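Local coordinates for putative alpha-L-fucosidase (Bacteroides thetaiotaomicron VPI-5482, PDB 3GZA), which probably hydrolyses alpha-L-fucosidic linkages as a family 29 glycoside hydrolase, at residues Q374-N379 against D433-S438; E381-Y386 against E403-K408. One frame throughout, in Å; residues are numbered along the deposited sequence. Where two conformers were deposited one is given.

Both contacts belong to the C-terminal beta-sandwich, at the end that approaches the TIM-barrel domain, and their centres lie about 9 Å apart. Contact 1 joins neighbouring strands 366-375 and 434-440 of one sheet where the first runs out into a turn; backbone bonds, side-chain amides and one aspartate carboxylate carry it, and it is partly buried. Contact 2 is more deeply buried and pairs the start of strand 383-392, in the other sheet, with the loop after strand 395-402; it relies on apolar packing and bridging waters. Glu375 ties the two together, its carboxylate accepting from the backbone N of Gly406 and of Arg382.

Contact 1: residues Q374-N379 against D433-S438; sequences QENIKN and DIINFS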
loop_
_atom_site.group_PDB
_atom_site.type_symbol
_atom_site.label_atom_id
_atom_site.label_comp_id
_atom_site.label_asym_id
_atom_site.label_seq_id
_atom_site.Cartn_x
_atom_site.Cartn_y
_atom_site.Cartn_z
ATOM N N GLN A 374 -12.624 48.347 8.398
ATOM C CA GLN A 374 -11.605 47.552 7.712
ATOM C C GLN A 374 -10.397 48.401 7.395
ATOM O O GLN A 374 -10.549 49.515 6.892
ATOM C CB GLN A 374 -12.131 46.989 6.385
ATOM C CG GLN A 374 -13.331 46.083 6.455
ATOM C CD GLN A 374 -13.606 45.429 5.114
ATOM O OE1 GLN A 374 -14.443 45.918 4.361
ATOM N NE2 GLN A 374 -12.862 44.381 4.772
ATOM N N GLU A 375 -9.208 47.880 7.709
ATOM C CA GLU A 375 -7.960 48.498 7.310
ATOM C C GLU A 375 -7.544 47.923 5.951
ATOM O O GLU A 375 -7.998 46.850 5.568
ATOM C CB GLU A 375 -6.853 48.232 8.326
ATOM C CG GLU A 375 -7.063 48.875 9.662
ATOM C CD GLU A 375 -5.889 48.659 10.612
ATOM O OE1 GLU A 375 -5.932 47.633 11.303
ATOM O OE2 GLU A 375 -4.961 49.536 10.678
ATOM N N ASN A 376 -6.702 48.668 5.219
ATOM C CA ASN A 376 -6.109 48.182 3.970
ATOM C C ASN A 376 -4.965 47.236 4.423
ATOM O O ASN A 376 -3.846 47.661 4.698
ATOM C CB ASN A 376 -5.565 49.346 3.137
ATOM C CG ASN A 376 -5.374 48.986 1.698
ATOM O OD1 ASN A 376 -5.677 47.881 1.278
ATOM N ND2 ASN A 376 -4.914 49.949 0.915
ATOM N N ILE A 377 -5.302 45.966 4.571
ATOM C CA ILE A 377 -4.396 44.981 5.157
ATOM C C ILE A 377 -3.000 44.865 4.520
ATOM O O ILE A 377 -2.025 44.565 5.220
ATOM C CB ILE A 377 -5.088 43.603 5.292
ATOM C CG1 ILE A 377 -4.455 42.785 6.454
ATOM C CG2 ILE A 377 -5.131 42.873 3.957
ATOM C CD1 ILE A 377 -4.545 43.503 7.787
ATOM N N LYS A 378 -2.875 45.167 3.228
ATOM C CA LYS A 378 -1.567 45.160 2.581
ATOM C C LYS A 378 -0.568 46.120 3.253
ATOM O O LYS A 378 0.635 45.928 3.159
ATOM C CB LYS A 378 -1.657 45.468 1.089
ATOM C CG LYS A 378 -1.913 46.889 0.757
ATOM C CD LYS A 378 -1.817 47.115 -0.750
ATOM C CE LYS A 378 -3.023 46.500 -1.441
ATOM N N ASN A 379 -1.082 47.173 3.882
ATOM C CA ASN A 379 -0.272 48.146 4.590
ATOM C C ASN A 379 -0.137 47.932 6.105
ATOM O O ASN A 379 0.411 48.780 6.791
ATOM C CB ASN A 379 -0.777 49.543 4.245
ATOM C CG ASN A 379 -0.635 49.841 2.761
ATOM O OD1 ASN A 379 0.326 49.420 2.129
ATOM N ND2 ASN A 379 -1.593 50.543 2.206
ATOM N N ASP A 433 -5.133 53.488 7.306
ATOM C CA ASP A 433 -5.588 53.361 5.925
ATOM C C ASP A 433 -6.902 52.575 6.022
ATOM O O ASP A 433 -6.960 51.345 5.877
ATOM C CB ASP A 433 -4.495 52.683 5.100
ATOM C CG ASP A 433 -4.805 52.626 3.608
ATOM O OD1 ASP A 433 -5.902 53.028 3.166
ATOM O OD2 ASP A 433 -3.924 52.177 2.856
ATOM N N ILE A 434 -7.971 53.319 6.270
ATOM C CA ILE A 434 -9.275 52.734 6.511
ATOM C C ILE A 434 -10.005 52.628 5.176
ATOM O O ILE A 434 -10.341 53.642 4.572
ATOM C CB ILE A 434 -10.048 53.572 7.560
ATOM C CG1 ILE A 434 -9.275 53.557 8.901
ATOM C CG2 ILE A 434 -11.468 53.051 7.724
ATOM C CD1 ILE A 434 -9.615 54.676 9.841
ATOM N N ILE A 435 -10.238 51.397 4.715
ATOM C CA ILE A 435 -10.902 51.193 3.437
ATOM C C ILE A 435 -12.406 51.131 3.607
ATOM O O ILE A 435 -13.134 51.246 2.623
ATOM C CB ILE A 435 -10.353 49.958 2.676
ATOM C CG1 ILE A 435 -10.655 48.647 3.435
ATOM C CG2 ILE A 435 -8.869 50.117 2.446
ATOM C CD1 ILE A 435 -10.378 47.408 2.632
ATOM N N ASN A 436 -12.886 50.986 4.845
ATOM C CA ASN A 436 -14.306 50.878 5.097
ATOM C C ASN A 436 -14.636 51.200 6.550
ATOM O O ASN A 436 -14.068 50.608 7.466
ATOM C CB ASN A 436 -14.738 49.440 4.761
ATOM C CG ASN A 436 -16.209 49.165 5.013
ATOM O OD1 ASN A 436 -16.994 50.059 5.239
ATOM N ND2 ASN A 436 -16.585 47.886 4.962
ATOM N N PHE A 437 -15.546 52.152 6.726
ATOM C CA PHE A 437 -16.172 52.453 8.016
ATOM C C PHE A 437 -17.648 52.573 7.621
ATOM O O PHE A 437 -18.035 53.493 6.912
ATOM C CB PHE A 437 -15.610 53.678 8.733
ATOM C CG PHE A 437 -16.407 54.087 9.950
ATOM C CD1 PHE A 437 -16.825 53.143 10.885
ATOM C CD2 PHE A 437 -16.717 55.418 10.179
ATOM C CE1 PHE A 437 -17.544 53.518 11.995
ATOM C CE2 PHE A 437 -17.434 55.800 11.306
ATOM C CZ PHE A 437 -17.869 54.834 12.207
ATOM N N SER A 438 -18.444 51.594 8.036
ATOM C CA SER A 438 -19.854 51.489 7.624
ATOM C C SER A 438 -20.792 51.244 8.788
ATOM O O SER A 438 -20.421 50.607 9.747
ATOM C CB SER A 438 -20.039 50.327 6.655
ATOM O OG SER A 438 -19.322 50.506 5.453
HETATM O O HOH W 1 -4.508 51.037 8.587
#
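Gln374 and Asn436 form an antiparallel hydrogen-bonded pair, and a classic bulge follows, in which Ile435 and Asn436 both face Gln374 and the register slips by one before Glu375 meets Ile434. Gln374 N gives a bond of 2.8 Å to Asn436 O, while Gln374 O takes the N-H of Ile435 at 2.9 Å and, weakly, that of Asn436. Beyond the bulge Asn376 N reaches Asp433 O.

The side chains of Gln374 and Asn436 repeat the pairing on their shared face. Asn436 ND2 donates to Gln374 OE1 at 3.0 Å, almost straight at 174°, on a lone pair in the carbonyl plane, though the two amide planes are turned 71° apart. A glutamine suits this place because its amide can accept here while NE2 donates to His407 O. Ile435 has CG1 in the crowded position between backbone N and carbonyl carbon (chi1 65°), which sets it 3.7 Å from Gln374 CB; its CG2 packs on Asn376 CB.

Strands 366-375 and 434-440 are adjacent inner strands of one sheet in the F5/8 type C beta-sandwich, with strand 349-353 beyond 434-440 and strand 409-418 beyond 366-375. Where strand 366-375 gives way to the short 3-10 turn 377-379, Asp433 gathers two amides on one oxygen. Asn379 ND2 meets OD2 of Asp433 at 2.9 Å, nearly along the C-O axis, whereas Asn376 ND2 comes to the same OD2 at 3.1 Å from above the carboxylate plane. Two neutral donors would partly offset the aspartate's charge and fix its rotation. On the face that carries Glu375 and Ile434, a water accepts from Asp433 N and donates to Glu375 OE2, an oxygen also bonded by the backbone N of Arg382 and Ile383, while Glu375 OE1 accepts from the backbone N of Gly406.

Contact 2: residues E381-Y386 against E403-K408; sequences ERIRQY and ESVGHK
The segments approach most closely where the CA atoms of Gln385 and Glu403 stand 4.2 Å apart, and diverge to 5.2 Å between the CA atoms of Glu381 and Gly406. Two waters bridge the segments: one donates to Ile383 O and accepts from Val405 N, the other donates to Arg384 O and Glu403 OE1. The apolar centre is Val405, whose CG2 lies 3.9 Å from Ile383 CG2 and 3.6 Å from Tyr386 CE2. Branched at CB, Ile383 sends CG2 anti to its backbone N (CG1 has chi1 -68°), and both CG2 and CD1 touch the valine. An alanine at Ile383 would probably open a gap beside Val405 CG2. Glu403 O lies in the plane of the Tyr386 ring at its edge, 3.6 Å from CD2, buried without a hydrogen-bond partner, while Tyr386 OH bonds Glu411. Gln385 and Glu403 run side by side, their amide and carboxylate planes 8° apart. Gly406, at positive phi, lets Glu381 CG approach its CA to 3.8 Å, where a CB would clash with Glu381 OE2, which Ser233 OG and Asn310 ND2 hold. Ile383 also packs on Val425 of strand 420-428, Val405 on Ile373 of strand 366-375, and Ser404 on Pro230 and Trp232.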
loop_
_atom_site.group_PDB
_atom_site.type_symbol
_atom_site.label_atom_id
_atom_site.label_comp_id
_atom_site.label_asym_id
_atom_site.label_seq_id
_atom_site.Cartn_x
_atom_site.Cartn_y
_atom_site.Cartn_z
ATOM N N GLU A 381 -1.365 46.343 10.209
ATOM C CA GLU A 381 -2.277 46.622 11.292
ATOM C C GLU A 381 -1.751 47.862 11.990
ATOM O O GLU A 381 -0.869 47.818 12.863
ATOM C CB GLU A 381 -2.419 45.372 12.181
ATOM C CG GLU A 381 -3.327 44.390 11.468
ATOM C CD GLU A 381 -3.323 42.969 11.976
ATOM O OE1 GLU A 381 -2.619 42.673 12.978
ATOM O OE2 GLU A 381 -4.032 42.156 11.351
ATOM N N ARG A 382 -2.302 49.012 11.598
ATOM C CA ARG A 382 -1.847 50.291 12.122
ATOM C C ARG A 382 -2.625 50.766 13.324
ATOM O O ARG A 382 -2.083 51.417 14.200
ATOM C CB ARG A 382 -1.916 51.362 11.026
ATOM C CG ARG A 382 -1.169 50.930 9.806
ATOM C CD ARG A 382 -1.164 51.945 8.700
ATOM N NE ARG A 382 -0.183 51.576 7.682
ATOM C CZ ARG A 382 0.439 52.449 6.887
ATOM N NH1 ARG A 382 0.195 53.743 6.962
ATOM N NH2 ARG A 382 1.340 52.029 6.010
ATOM N N ILE A 383 -3.915 50.455 13.348
ATOM C CA ILE A 383 -4.804 50.865 14.417
ATOM C C ILE A 383 -4.494 50.054 15.675
ATOM O O ILE A 383 -4.377 48.829 15.607
ATOM C CB ILE A 383 -6.300 50.666 14.000
ATOM C CG1 ILE A 383 -6.670 51.649 12.874
ATOM C CG2 ILE A 383 -7.270 50.878 15.207
ATOM C CD1 ILE A 383 -8.098 51.402 12.320
ATOM N N ARG A 384 -4.286 50.751 16.793
ATOM C CA ARG A 384 -4.021 50.109 18.085
ATOM C C ARG A 384 -5.097 50.357 19.111
ATOM O O ARG A 384 -5.252 49.553 20.010
ATOM C CB ARG A 384 -2.666 50.556 18.627
ATOM C CG ARG A 384 -1.488 49.946 17.867
ATOM C CD ARG A 384 -1.456 48.454 18.010
ATOM N NE ARG A 384 -0.305 47.864 17.332
ATOM C CZ ARG A 384 0.911 47.791 17.845
ATOM N NH1 ARG A 384 1.192 48.340 19.032
ATOM N NH2 ARG A 384 1.884 47.221 17.125
ATOM N N GLN A 385 -5.792 51.489 19.029
ATOM C CA GLN A 385 -6.895 51.803 19.945
ATOM C C GLN A 385 -7.893 52.642 19.159
ATOM O O GLN A 385 -7.494 53.571 18.467
ATOM C CB GLN A 385 -6.425 52.626 21.153
ATOM C CG GLN A 385 -5.457 51.943 22.152
ATOM C CD GLN A 385 -6.114 50.931 23.080
ATOM O OE1 GLN A 385 -7.322 50.960 23.302
ATOM N NE2 GLN A 385 -5.303 50.057 23.666
ATOM N N TYR A 386 -9.180 52.314 19.258
ATOM C CA TYR A 386 -10.207 53.111 18.584
ATOM C C TYR A 386 -11.494 53.181 19.386
ATOM O O TYR A 386 -11.749 52.371 20.275
ATOM C CB TYR A 386 -10.533 52.562 17.191
ATOM C CG TYR A 386 -11.274 51.250 17.245
ATOM C CD1 TYR A 386 -12.671 51.214 17.380
ATOM C CD2 TYR A 386 -10.598 50.022 17.194
ATOM C CE1 TYR A 386 -13.345 50.008 17.471
ATOM C CE2 TYR A 386 -11.266 48.845 17.264
ATOM C CZ TYR A 386 -12.634 48.826 17.400
ATOM O OH TYR A 386 -13.316 47.632 17.472
ATOM N N GLU A 403 -9.419 47.668 19.972
ATOM C CA GLU A 403 -7.976 47.752 19.742
ATOM C C GLU A 403 -7.652 47.413 18.315
ATOM O O GLU A 403 -7.506 48.300 17.496
ATOM C CB GLU A 403 -7.244 46.798 20.681
ATOM C CG GLU A 403 -7.286 47.217 22.114
ATOM C CD GLU A 403 -6.475 46.288 23.000
ATOM O OE1 GLU A 403 -5.225 46.285 22.903
ATOM O OE2 GLU A 403 -7.109 45.554 23.781
ATOM N N SER A 404 -7.579 46.118 18.007
ATOM C CA SER A 404 -7.289 45.633 16.672
ATOM C C SER A 404 -8.463 45.791 15.707
ATOM O O SER A 404 -9.622 45.632 16.096
ATOM C CB SER A 404 -6.922 44.154 16.729
ATOM O OG SER A 404 -7.921 43.416 17.409
ATOM N N VAL A 405 -8.122 46.033 14.453
ATOM C CA VAL A 405 -9.093 46.069 13.383
ATOM C C VAL A 405 -8.611 45.074 12.326
ATOM O O VAL A 405 -9.222 44.029 12.140
ATOM C CB VAL A 405 -9.303 47.490 12.848
ATOM C CG1 VAL A 405 -10.192 47.435 11.630
ATOM C CG2 VAL A 405 -9.912 48.383 13.915
ATOM N N GLY A 406 -7.520 45.374 11.641
ATOM C CA GLY A 406 -6.986 44.476 10.632
ATOM C C GLY A 406 -7.908 44.446 9.428
ATOM O O GLY A 406 -8.520 45.485 9.093
ATOM N N HIS A 407 -8.093 43.274 8.841
ATOM C CA HIS A 407 -8.878 43.139 7.631
ATOM C C HIS A 407 -10.347 43.480 7.835
ATOM O O HIS A 407 -10.936 44.167 7.007
ATOM C CB HIS A 407 -8.712 41.764 7.019
ATOM C CG HIS A 407 -9.638 41.550 5.873
ATOM N ND1 HIS A 407 -9.446 42.192 4.672
ATOM C CD2 HIS A 407 -10.835 40.914 5.791
ATOM C CE1 HIS A 407 -10.454 41.887 3.868
ATOM N NE2 HIS A 407 -11.315 41.146 4.529
ATOM N N LYS A 408 -10.915 43.046 8.966
ATOM C CA LYS A 408 -12.307 43.327 9.256
ATOM C C LYS A 408 -12.635 43.217 10.726
ATOM O O LYS A 408 -12.225 42.273 11.386
ATOM C CB LYS A 408 -13.237 42.399 8.469
ATOM C CG LYS A 408 -14.743 42.675 8.632
ATOM C CD LYS A 408 -15.536 41.888 7.600
ATOM C CE LYS A 408 -15.620 42.612 6.218
ATOM N NZ LYS A 408 -16.482 41.837 5.244
HETATM O O HOH W 2 -5.415 46.914 13.894
HETATM O O HOH W 3 -3.640 47.921 21.475
#